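Serine-rich secreted cell wall anchored (LPXTG-motif ) protein (Lactobacillus reuteri ATCC 53608, PDB 5NXK) probably acts as a surface adhesin of a gut bacterium, using a beta-solenoid binding region in contacts between microbe and host. Local coordinates at residues T147-H152 against D158-L163. Residues are numbered along the deposited sequence; the frame is centred on the assembly and turned at random.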
loop_
_atom_site.group_PDB
_atom_site.type_symbol
_atom_site.label_atom_id
_atom_site.label_comp_id
_atom_site.label_asym_id
_atom_site.label_seq_id
_atom_site.Cartn_x
_atom_site.Cartn_y
_atom_site.Cartn_z
ATOM N N THR A 147 -16.068 7.115 -2.468
ATOM C CA THR A 147 -15.079 6.525 -1.576
ATOM C C THR A 147 -14.805 7.456 -0.406
ATOM O O THR A 147 -15.108 8.651 -0.468
ATOM C CB THR A 147 -13.734 6.242 -2.294
ATOM O OG1 THR A 147 -13.157 7.484 -2.721
ATOM C CG2 THR A 147 -13.918 5.317 -3.508
ATOM N N GLU A 148 -14.240 6.908 0.663
ATOM C CA GLU A 148 -13.679 7.740 1.718
ATOM C C GLU A 148 -12.184 7.470 1.791
ATOM O O GLU A 148 -11.710 6.391 1.427
ATOM C CB GLU A 148 -14.327 7.460 3.079
ATOM C CG GLU A 148 -15.818 7.712 3.158
ATOM C CD GLU A 148 -16.406 7.219 4.473
ATOM O OE1 GLU A 148 -16.336 7.968 5.473
ATOM O OE2 GLU A 148 -16.922 6.080 4.511
ATOM N N ALA A 149 -11.442 8.433 2.309
ATOM C CA ALA A 149 -10.001 8.288 2.359
ATOM C C ALA A 149 -9.559 8.461 3.790
ATOM O O ALA A 149 -10.091 9.322 4.502
ATOM C CB ALA A 149 -9.323 9.305 1.460
ATOM N N PHE A 150 -8.603 7.638 4.216
ATOM C CA PHE A 150 -8.017 7.797 5.535
ATOM C C PHE A 150 -7.185 9.064 5.594
ATOM O O PHE A 150 -6.405 9.347 4.691
ATOM C CB PHE A 150 -7.151 6.590 5.906
ATOM C CG PHE A 150 -6.443 6.753 7.217
ATOM C CD1 PHE A 150 -7.149 6.689 8.405
ATOM C CD2 PHE A 150 -5.076 7.003 7.262
ATOM C CE1 PHE A 150 -6.501 6.859 9.623
ATOM C CE2 PHE A 150 -4.420 7.164 8.475
ATOM C CZ PHE A 150 -5.137 7.095 9.659
ATOM N N SER A 151 -7.369 9.824 6.665
ATOM C CA SER A 151 -6.657 11.075 6.881
ATOM C C SER A 151 -5.895 11.029 8.203
ATOM O O SER A 151 -6.371 10.445 9.179
ATOM C CB SER A 151 -7.637 12.251 6.875
ATOM O OG SER A 151 -6.944 13.463 7.114
ATOM N N HIS A 152 -4.726 11.653 8.244
ATOM C CA HIS A 152 -3.912 11.630 9.450
ATOM C C HIS A 152 -3.103 12.916 9.559
ATOM O O HIS A 152 -2.728 13.514 8.543
ATOM C CB HIS A 152 -3.024 10.379 9.453
ATOM C CG HIS A 152 -2.254 10.180 10.721
ATOM N ND1 HIS A 152 -2.845 9.769 11.897
ATOM C CD2 HIS A 152 -0.927 10.262 10.978
ATOM C CE1 HIS A 152 -1.921 9.652 12.834
ATOM N NE2 HIS A 152 -0.748 9.941 12.301
ATOM N N ASP A 158 -3.393 17.970 7.914
ATOM C CA ASP A 158 -3.888 16.613 7.697
ATOM C C ASP A 158 -3.669 16.197 6.262
ATOM O O ASP A 158 -3.890 16.990 5.349
ATOM C CB ASP A 158 -5.383 16.508 8.020
ATOM C CG ASP A 158 -5.685 16.618 9.504
ATOM O OD1 ASP A 158 -4.742 16.576 10.322
ATOM O OD2 ASP A 158 -6.880 16.734 9.849
ATOM N N LYS A 159 -3.253 14.953 6.055
ATOM C CA LYS A 159 -3.073 14.444 4.701
ATOM C C LYS A 159 -3.802 13.124 4.559
ATOM O O LYS A 159 -3.892 12.360 5.509
ATOM C CB LYS A 159 -1.582 14.254 4.362
ATOM C CG LYS A 159 -0.703 15.485 4.552
ATOM C CD LYS A 159 -1.031 16.597 3.560
ATOM C CE LYS A 159 -0.210 17.848 3.871
ATOM N NZ LYS A 159 -0.511 18.988 2.949
ATOM N N THR A 160 -4.312 12.860 3.360
ATOM C CA THR A 160 -4.945 11.587 3.046
ATOM C C THR A 160 -3.972 10.765 2.227
ATOM O O THR A 160 -3.028 11.312 1.651
ATOM C CB THR A 160 -6.235 11.767 2.254
ATOM O OG1 THR A 160 -5.964 12.545 1.077
ATOM C CG2 THR A 160 -7.291 12.470 3.101
ATOM N N THR A 161 -4.192 9.458 2.168
ATOM C CA THR A 161 -3.276 8.603 1.438
ATOM C C THR A 161 -3.980 7.437 0.766
ATOM O O THR A 161 -4.999 6.971 1.251
ATOM C CB THR A 161 -2.164 8.052 2.381
ATOM O OG1 THR A 161 -1.223 7.290 1.620
ATOM C CG2 THR A 161 -2.770 7.171 3.489
ATOM N N ALA A 162 -3.419 6.967 -0.347
ATOM C CA ALA A 162 -3.948 5.795 -1.056
ATOM C C ALA A 162 -3.571 4.485 -0.376
ATOM O O ALA A 162 -4.316 3.513 -0.437
ATOM C CB ALA A 162 -3.457 5.786 -2.484
ATOM N N LEU A 163 -2.395 4.455 0.247
ATOM C CA LEU A 163 -1.894 3.237 0.886
ATOM C C LEU A 163 -1.287 3.600 2.236
ATOM O O LEU A 163 -0.347 4.397 2.307
ATOM C CB LEU A 163 -0.845 2.544 0.005
ATOM C CG LEU A 163 -1.285 1.980 -1.348
ATOM C CD1 LEU A 163 -0.079 1.537 -2.173
ATOM C CD2 LEU A 163 -2.263 0.808 -1.187
#
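Thr-160 lies against Ala-149, Phe-150 and Ser-151. Its CB is 3.4 Å from the carbonyl O of Phe-150 and 4.0 Å from CB of Ala-149, the latter a methyl-to-methine contact. From there the branches part. CG2, anti to the carbonyl carbon, is 3.6 Å from Phe-150 O and meets CB of Ser-151 at 3.8 Å; OG1 lies between the backbone N and the carbonyl carbon (chi1 55°) and accepts a hydrogen bond from the backbone N of Asp-185. Ser-151 and Thr-160 form an antiparallel non-hydrogen-bonded pair, their CA atoms 4.2 Å apart, in a short beta hairpin inserted in the chain between strands 143-146 and 163-164 and laid against strand 186-191 of the parallel beta-solenoid. The next pair, His-152 with Lys-159, is hydrogen-bonded in both directions: His-152 N to Lys-159 O and Lys-159 N to His-152 O, each 2.9 Å, the second straighter (169° at the hydrogen). Beyond Thr-160 the next backbone hydrogen bond, Thr-161 N to Phe-150 O, is weak (3.4 Å, 141° at the hydrogen). Thr-161 CG2 approaches the Phe-150 ring at its edge, 4.4 Å from CD2, while Trp-114 packs edge-to-face with that ring.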